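Long-range contacts in spectinomycin phosphotransferase (Legionella pneumophila, PDB 3I1A), which probably phosphorylates the aminocyclitol antibiotic spectinomycin with a nucleotide as phosphate donor, and is an antibiotic resistance factor: residues Ser72-Ile77 / Gly122-Gln127; Ser166-Thr171 / Gln304-Ser309; Lys175-Gln180 / Tyr312-Phe317. One frame throughout, in Å; residues are numbered along the deposited sequence. Where two conformers were deposited one is given.

Contact 1: residues Ser72-Ile77 / Gly122-Gln127; sequences SGIKEI and GKVLRQ
Ile74 and Val124 mark the closest backbone approach, their CA atoms 7.1 Å apart, where an irregular segment, 72-77, runs past one side of helix 115-129. Helix 61-71 ends just before it in a Schellman motif, and Gly73, with positive phi, releases the chain into this loop. The apolar part of the contact is modest. The CG2 branch of Ile74 lies 4.3 Å from CG1 of Val124, and its other branch, through CG1, meets the side chain of Gln127 at CB, 4.2 Å away. Glu76 follows, its side chain crossing that of Val124 with CB 4.1 Å from Val124 CG1; Glu76 CD is modelled too near Val124 CG2, so nothing is rested on that approach.

The polar link runs through one water. It donates to Glu76 OE1 at 2.6 Å and to Gln127 OE1 at 2.8 Å, and accepts from Lys75 N at 3.0 Å, so that loop backbone, loop carboxylate and helix amide share a single bridging molecule. The other oxygen, Glu76 OE2, accepts from Gln120 NE2, one turn before Val124 on the helix. Lys123 NZ stands 4.5 Å from Glu76 OE2, beyond a salt bridge, yet its charge may still favour the ionised acid.

Glu76 is also the centre of an inverse gamma turn and pairs through its backbone with Ile228. In the protein-kinase-like fold, this loop after helix 61-71 probably corresponds to the αC-β4 loop, which characteristically packs on the αE helix and joins the two lobes.

Contact 2: residues Ser166-Thr171 / Gln304-Ser309; sequences SDDKLT and QSRLES
Asp168 and Arg306 meet tip to tip in a bidentate salt bridge, the guanidinium approaching end-on with NH1 and NH2. Arg306 NH1 donates to Asp168 OD2 at 2.7 Å, nearly straight at 172° and on the syn lone pair; Arg306 NH2 donates to Asp168 OD1 at 3.1 Å, also from the syn side but somewhat out of the carboxylate plane. The two flat groups are almost coplanar, 17° apart. Leu170 lies over one face of the guanidinium through CB, off toward the rim, while its CD1 rests 3.7 Å from CB of Arg306. Farther along, Leu170 CD2 reaches CD1 of Leu307 at 4.2 Å.

The carboxylate is also held by its own helix. Asp168 is the N-cap of helix 169-180, with CG set between the backbone N and the carbonyl carbon (chi1 72°), and Thr171 N donates to its OD1 at 2.9 Å, nearly in line with the C-O bond. That oxygen therefore takes two N-H groups, and both the arginine and the positive end of the helix dipole would be expected to stabilise the negative charge.

Arg306 is fixed by a second shell: NE donates to Asp295 O, NH2 to Leu296 O and NH1 hydrogen-bonds to Asn303 OD1. Leu296 O is also the hydrogen-bonding partner of Thr171 OG1. One guanidinium thus gathers the last turn of helix 274-297, the first turn of helix 169-180 and its own helix, 303-315. The result is a salt bridge from a helix N-cap that joins helix ends at the tip of the helical bundle of the C-terminal lobe.

Contact 3: residues Lys175-Gln180 / Tyr312-Phe317; sequences KSFFNQ and YFKEMF
An aromatic cluster between two neighbouring helices of the C-terminal helical bundle is built round Phe177, which helix 169-180 directs at Phe313, Lys314 and Phe317 on and just beyond helix 303-315. The backbones stay well apart, with the CA atoms of Phe177 and Lys314 separated by 8.0 Å, and the Phe177 ring spans the gap because its CG is anti to the backbone N (chi1 -174°).

Lys314 covers one face of that ring with its aliphatic chain. Its CG sits 3.6 Å from the ring centroid and only 9° off the normal, a CH-pi contact over the centre, and its CD lies 3.6 Å from Phe177 CD1. Beyond CD the chain bends and its end leads away, so it is methylene rather than ammonium that lies on Phe177; Lys314 makes its cation-pi interaction with Phe310. The edge of Phe177 is turned toward the face of Phe317 in an offset edge-to-face pair, planes at 72° and centroids 5.5 Å apart, with Phe177 CE2 coming within 3.7 Å of Phe317 CD1. Along another part of the same rim, Phe177 CD2 meets Phe313 CE2 at 4.0 Å.

Phe313 carries the cluster inward. Its CZ touches Phe178 CD1 at 4.4 Å, CE of Met316 lies over one face of its ring, and it forms an edge-to-face pair with Phe174. Phe178 and Phe317 both pack on Ile185, which brings helix 182-198 into the same apolar layer. Contact between the two segments is wholly apolar here, in the manner of aromatic interhelical packing within an α-helical bundle, with a lysine's methylenes covering one face of the Phe177 ring.

How the contacts relate
From the N terminus, contact 1 closes first, a loop of 44 residues that includes strands 90-91 and 95-101, and ties the end of helix 61-71 in the N-terminal lobe to helix 115-129 of the C-terminal lobe. It is complete before the chain enters the helical region that holds the others, and it lies on the opposite side of the chain's centre, its centre about 41 Å from that of contact 2. Contacts 2 and 3 cross: 166-171 and 175-180 come first, then 304-309 and 312-317 return in the same order. Helices 169-180 and 303-315 therefore run side by side in the same sense, tied near their starts and again toward their ends. A salt bridge, Asp167 OD2 to Lys175 NZ, connects these two contacts.

Contact 1: residues Ser72-Ile77 / Gly122-Gln127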
# COMPACT_ATOMS: atom_id res chain seq x y z
N SER A 72 11.39 -5.75 17.07
CA SER A 72 10.20 -6.05 17.85
C SER A 72 9.80 -7.52 17.71
O SER A 72 8.87 -7.99 18.37
CB SER A 72 9.05 -5.16 17.39
OG SER A 72 7.95 -5.21 18.28
N GLY A 73 10.50 -8.23 16.83
CA GLY A 73 10.22 -9.65 16.64
C GLY A 73 9.23 -10.08 15.56
O GLY A 73 9.04 -11.28 15.38
N ILE A 74 8.58 -9.14 14.87
CA ILE A 74 7.63 -9.52 13.81
C ILE A 74 8.43 -10.32 12.78
O ILE A 74 9.49 -9.89 12.31
CB ILE A 74 6.97 -8.29 13.13
CG1 ILE A 74 5.91 -7.68 14.05
CG2 ILE A 74 6.29 -8.71 11.82
CD1 ILE A 74 6.45 -6.99 15.27
N LYS A 75 7.93 -11.50 12.43
CA LYS A 75 8.64 -12.36 11.50
C LYS A 75 8.18 -12.29 10.05
O LYS A 75 8.98 -12.54 9.13
CB LYS A 75 8.53 -13.81 11.97
CG LYS A 75 9.17 -14.09 13.33
CD LYS A 75 8.86 -15.51 13.79
CE LYS A 75 9.38 -15.76 15.22
NZ LYS A 75 9.20 -17.17 15.67
N GLU A 76 6.90 -11.95 9.86
CA GLU A 76 6.28 -11.94 8.54
C GLU A 76 6.55 -10.75 7.64
O GLU A 76 5.62 -10.19 7.05
CB GLU A 76 4.76 -12.15 8.68
CG GLU A 76 4.35 -13.53 9.26
CD GLU A 76 4.56 -13.67 10.76
OE1 GLU A 76 5.05 -12.72 11.42
OE2 GLU A 76 4.22 -14.74 11.29
N ILE A 77 7.82 -10.39 7.54
CA ILE A 77 8.29 -9.28 6.72
C ILE A 77 9.50 -9.78 5.90
O ILE A 77 10.30 -10.59 6.40
CB ILE A 77 8.79 -8.12 7.62
CG1 ILE A 77 7.64 -7.61 8.49
CG2 ILE A 77 9.40 -7.02 6.77
CD1 ILE A 77 8.00 -6.40 9.31
N GLY A 122 -4.09 -12.20 10.78
CA GLY A 122 -4.72 -11.53 11.91
C GLY A 122 -3.74 -11.41 13.07
O GLY A 122 -3.65 -10.36 13.73
N LYS A 123 -3.01 -12.49 13.36
CA LYS A 123 -2.01 -12.46 14.45
C LYS A 123 -0.92 -11.39 14.20
O LYS A 123 -0.56 -10.63 15.10
CB LYS A 123 -1.36 -13.84 14.57
CG LYS A 123 -0.22 -13.99 15.59
CD LYS A 123 0.39 -15.41 15.50
CE LYS A 123 0.60 -15.88 14.03
NZ LYS A 123 1.41 -17.15 13.78
N VAL A 124 -0.42 -11.33 12.97
CA VAL A 124 0.64 -10.38 12.64
C VAL A 124 0.17 -8.93 12.63
O VAL A 124 0.87 -8.04 13.13
CB VAL A 124 1.28 -10.74 11.26
CG1 VAL A 124 2.25 -9.66 10.81
CG2 VAL A 124 2.02 -12.07 11.40
N LEU A 125 -1.00 -8.68 12.09
CA LEU A 125 -1.48 -7.32 12.08
C LEU A 125 -1.78 -6.88 13.51
O LEU A 125 -1.59 -5.72 13.85
CB LEU A 125 -2.71 -7.18 11.20
CG LEU A 125 -3.05 -5.77 10.74
CD1 LEU A 125 -1.84 -5.14 10.03
CD2 LEU A 125 -4.22 -5.82 9.77
N ARG A 126 -2.22 -7.79 14.38
CA ARG A 126 -2.44 -7.38 15.77
C ARG A 126 -1.08 -7.03 16.41
O ARG A 126 -0.96 -6.08 17.19
CB ARG A 126 -3.14 -8.50 16.56
CG ARG A 126 -3.40 -8.17 18.05
CD ARG A 126 -4.41 -7.03 18.22
NE ARG A 126 -4.61 -6.67 19.63
CZ ARG A 126 -5.29 -7.39 20.51
NH1 ARG A 126 -5.87 -8.54 20.15
NH2 ARG A 126 -5.41 -6.98 21.77
N GLN A 127 -0.05 -7.81 16.08
CA GLN A 127 1.30 -7.57 16.59
C GLN A 127 1.78 -6.19 16.20
O GLN A 127 2.39 -5.47 17.00
CB GLN A 127 2.30 -8.58 16.02
CG GLN A 127 2.46 -9.88 16.79
CD GLN A 127 3.69 -10.63 16.31
OE1 GLN A 127 3.71 -11.16 15.21
NE2 GLN A 127 4.74 -10.65 17.13
O HOH W 1 5.61 -12.69 13.92

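Contact 2: residues Ser166-Thr171 / Gln304-Ser309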
# COMPACT_ATOMS: atom_id res chain seq x y z
N SER A 166 -14.85 19.28 -26.96
CA SER A 166 -13.44 18.95 -27.12
C SER A 166 -13.02 17.67 -26.39
O SER A 166 -11.86 17.30 -26.45
CB SER A 166 -12.56 20.11 -26.65
OG SER A 166 -12.71 20.34 -25.27
N ASP A 167 -13.95 17.00 -25.72
CA ASP A 167 -13.60 15.77 -25.01
C ASP A 167 -13.16 14.68 -25.99
O ASP A 167 -13.73 14.56 -27.08
CB ASP A 167 -14.81 15.19 -24.24
CG ASP A 167 -15.25 16.04 -23.05
OD1 ASP A 167 -14.47 16.85 -22.53
OD2 ASP A 167 -16.40 15.87 -22.62
N ASP A 168 -12.15 13.89 -25.61
CA ASP A 168 -11.76 12.77 -26.47
C ASP A 168 -12.59 11.55 -26.08
O ASP A 168 -13.45 11.63 -25.21
CB ASP A 168 -10.23 12.49 -26.43
CG ASP A 168 -9.73 11.86 -25.13
OD1 ASP A 168 -10.48 11.74 -24.13
OD2 ASP A 168 -8.53 11.46 -25.11
N LYS A 169 -12.37 10.42 -26.76
CA LYS A 169 -13.13 9.20 -26.52
C LYS A 169 -13.15 8.75 -25.07
O LYS A 169 -14.22 8.44 -24.52
CB LYS A 169 -12.56 8.06 -27.38
CG LYS A 169 -13.43 6.78 -27.41
CD LYS A 169 -12.71 5.69 -28.23
CE LYS A 169 -13.50 4.39 -28.35
NZ LYS A 169 -12.61 3.32 -28.91
N LEU A 170 -11.98 8.70 -24.45
CA LEU A 170 -11.92 8.24 -23.07
C LEU A 170 -12.60 9.19 -22.10
O LEU A 170 -13.32 8.77 -21.22
CB LEU A 170 -10.47 8.00 -22.68
CG LEU A 170 -9.97 6.68 -23.27
CD1 LEU A 170 -8.49 6.51 -22.90
CD2 LEU A 170 -10.80 5.53 -22.71
N THR A 171 -12.39 10.49 -22.29
CA THR A 171 -13.03 11.47 -21.42
C THR A 171 -14.55 11.40 -21.53
O THR A 171 -15.25 11.45 -20.52
CB THR A 171 -12.58 12.90 -21.75
OG1 THR A 171 -11.19 13.02 -21.46
CG2 THR A 171 -13.37 13.91 -20.92
N GLN A 304 -3.35 4.42 -23.49
CA GLN A 304 -3.35 3.03 -23.05
C GLN A 304 -3.41 3.05 -21.52
O GLN A 304 -4.12 2.26 -20.89
CB GLN A 304 -2.09 2.34 -23.56
CG GLN A 304 -2.05 2.23 -25.10
CD GLN A 304 -2.04 3.59 -25.83
OE1 GLN A 304 -1.17 4.44 -25.58
NE2 GLN A 304 -2.99 3.79 -26.73
N SER A 305 -2.66 3.97 -20.92
CA SER A 305 -2.61 4.11 -19.47
C SER A 305 -3.93 4.66 -18.92
O SER A 305 -4.38 4.25 -17.85
CB SER A 305 -1.46 5.03 -19.08
OG SER A 305 -0.21 4.43 -19.41
N ARG A 306 -4.53 5.59 -19.64
CA ARG A 306 -5.81 6.15 -19.23
C ARG A 306 -6.89 5.08 -19.31
O ARG A 306 -7.79 5.05 -18.49
CB ARG A 306 -6.18 7.35 -20.09
CG ARG A 306 -5.39 8.59 -19.72
CD ARG A 306 -5.63 9.71 -20.72
NE ARG A 306 -6.97 10.29 -20.63
CZ ARG A 306 -7.70 10.68 -21.68
NH1 ARG A 306 -7.22 10.56 -22.92
NH2 ARG A 306 -8.89 11.22 -21.49
N LEU A 307 -6.84 4.20 -20.32
CA LEU A 307 -7.85 3.13 -20.39
C LEU A 307 -7.69 2.22 -19.17
O LEU A 307 -8.67 1.70 -18.64
CB LEU A 307 -7.70 2.30 -21.68
CG LEU A 307 -8.64 1.09 -21.89
CD1 LEU A 307 -10.15 1.45 -21.82
CD2 LEU A 307 -8.34 0.52 -23.28
N GLU A 308 -6.46 1.97 -18.72
CA GLU A 308 -6.32 1.11 -17.54
C GLU A 308 -6.97 1.77 -16.33
O GLU A 308 -7.64 1.10 -15.53
CB GLU A 308 -4.84 0.82 -17.24
CG GLU A 308 -4.14 0.04 -18.35
CD GLU A 308 -2.70 -0.33 -18.02
OE1 GLU A 308 -1.94 0.54 -17.54
OE2 GLU A 308 -2.33 -1.50 -18.26
N SER A 309 -6.77 3.08 -16.19
CA SER A 309 -7.38 3.82 -15.08
C SER A 309 -8.90 3.70 -15.17
O SER A 309 -9.56 3.51 -14.16
CB SER A 309 -7.01 5.30 -15.15
OG SER A 309 -5.62 5.49 -14.97

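Contact 3: residues Lys175-Gln180 / Tyr312-Phe317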
# COMPACT_ATOMS: atom_id res chain seq x y z
N LYS A 175 -17.17 10.41 -18.51
CA LYS A 175 -18.26 11.27 -18.08
C LYS A 175 -19.60 10.54 -18.11
O LYS A 175 -20.44 10.73 -17.23
CB LYS A 175 -18.32 12.52 -18.96
CG LYS A 175 -17.16 13.49 -18.70
CD LYS A 175 -17.35 14.77 -19.49
CE LYS A 175 -16.20 15.73 -19.27
NZ LYS A 175 -16.43 16.97 -20.03
N SER A 176 -19.80 9.71 -19.14
CA SER A 176 -21.03 8.93 -19.27
C SER A 176 -21.18 7.98 -18.09
O SER A 176 -22.25 7.85 -17.50
CB SER A 176 -21.03 8.12 -20.57
OG SER A 176 -21.14 8.97 -21.70
N PHE A 177 -20.08 7.31 -17.76
CA PHE A 177 -20.08 6.35 -16.66
C PHE A 177 -20.30 7.07 -15.33
O PHE A 177 -21.02 6.58 -14.46
CB PHE A 177 -18.75 5.58 -16.58
CG PHE A 177 -18.76 4.48 -15.56
CD1 PHE A 177 -19.29 3.23 -15.87
CD2 PHE A 177 -18.31 4.71 -14.27
CE1 PHE A 177 -19.37 2.22 -14.89
CE2 PHE A 177 -18.38 3.72 -13.30
CZ PHE A 177 -18.91 2.48 -13.61
N PHE A 178 -19.66 8.22 -15.17
CA PHE A 178 -19.79 9.02 -13.93
C PHE A 178 -21.25 9.42 -13.78
O PHE A 178 -21.89 9.25 -12.74
CB PHE A 178 -18.93 10.28 -14.04
CG PHE A 178 -18.68 10.98 -12.72
CD1 PHE A 178 -17.43 10.90 -12.10
CD2 PHE A 178 -19.68 11.74 -12.11
CE1 PHE A 178 -17.17 11.56 -10.89
CE2 PHE A 178 -19.44 12.41 -10.90
CZ PHE A 178 -18.17 12.32 -10.29
N ASN A 179 -21.80 9.97 -14.86
CA ASN A 179 -23.17 10.38 -14.84
C ASN A 179 -24.10 9.20 -14.50
O ASN A 179 -25.03 9.34 -13.68
CB ASN A 179 -23.50 11.03 -16.19
CG ASN A 179 -24.88 11.63 -16.23
OD1 ASN A 179 -25.80 11.05 -16.80
ND2 ASN A 179 -25.04 12.79 -15.61
N GLN A 180 -23.86 8.02 -15.09
CA GLN A 180 -24.70 6.86 -14.83
C GLN A 180 -24.59 6.36 -13.39
O GLN A 180 -25.50 5.71 -12.89
CB GLN A 180 -24.35 5.70 -15.79
CG GLN A 180 -24.41 6.09 -17.25
CD GLN A 180 -23.81 5.03 -18.17
OE1 GLN A 180 -22.82 4.37 -17.83
NE2 GLN A 180 -24.41 4.86 -19.34
N TYR A 312 -10.06 0.32 -14.00
CA TYR A 312 -9.94 0.26 -12.55
C TYR A 312 -11.11 1.01 -11.91
O TYR A 312 -11.77 0.51 -10.99
CB TYR A 312 -8.64 0.88 -12.07
CG TYR A 312 -8.52 0.84 -10.56
CD1 TYR A 312 -8.50 -0.39 -9.88
CD2 TYR A 312 -8.45 2.01 -9.81
CE1 TYR A 312 -8.42 -0.43 -8.48
CE2 TYR A 312 -8.36 1.98 -8.42
CZ TYR A 312 -8.35 0.76 -7.76
OH TYR A 312 -8.23 0.74 -6.38
N PHE A 313 -11.35 2.21 -12.40
CA PHE A 313 -12.44 3.04 -11.90
C PHE A 313 -13.78 2.28 -12.00
O PHE A 313 -14.57 2.26 -11.05
CB PHE A 313 -12.49 4.34 -12.72
CG PHE A 313 -13.40 5.39 -12.14
CD1 PHE A 313 -12.88 6.54 -11.54
CD2 PHE A 313 -14.78 5.23 -12.21
CE1 PHE A 313 -13.74 7.51 -11.01
CE2 PHE A 313 -15.64 6.20 -11.68
CZ PHE A 313 -15.12 7.33 -11.08
N LYS A 314 -14.04 1.64 -13.14
CA LYS A 314 -15.32 0.94 -13.27
C LYS A 314 -15.47 -0.29 -12.41
O LYS A 314 -16.57 -0.59 -11.91
CB LYS A 314 -15.58 0.59 -14.74
CG LYS A 314 -15.82 1.84 -15.57
CD LYS A 314 -16.32 1.54 -16.97
CE LYS A 314 -15.23 0.98 -17.86
NZ LYS A 314 -15.77 0.80 -19.25
N GLU A 315 -14.37 -1.03 -12.25
CA GLU A 315 -14.40 -2.23 -11.46
C GLU A 315 -14.84 -1.97 -10.03
O GLU A 315 -15.41 -2.85 -9.39
CB GLU A 315 -13.02 -2.88 -11.45
CG GLU A 315 -12.69 -3.58 -12.74
CD GLU A 315 -11.38 -4.32 -12.66
OE1 GLU A 315 -11.18 -5.24 -13.48
OE2 GLU A 315 -10.56 -3.99 -11.77
N MET A 316 -14.56 -0.76 -9.52
CA MET A 316 -14.95 -0.44 -8.14
C MET A 316 -16.45 -0.56 -7.94
O MET A 316 -16.93 -0.78 -6.81
CB MET A 316 -14.52 0.99 -7.76
CG MET A 316 -13.02 1.22 -7.89
SD MET A 316 -12.42 2.81 -7.27
CE MET A 316 -13.63 4.00 -8.01
N PHE A 317 -17.20 -0.40 -9.03
CA PHE A 317 -18.66 -0.48 -8.98
C PHE A 317 -19.25 -1.84 -9.33
O PHE A 317 -20.47 -1.99 -9.41
CB PHE A 317 -19.26 0.61 -9.90
CG PHE A 317 -18.87 2.00 -9.50
CD1 PHE A 317 -17.64 2.53 -9.89
CD2 PHE A 317 -19.71 2.78 -8.68
CE1 PHE A 317 -17.24 3.80 -9.47
CE2 PHE A 317 -19.32 4.05 -8.25
CZ PHE A 317 -18.08 4.57 -8.64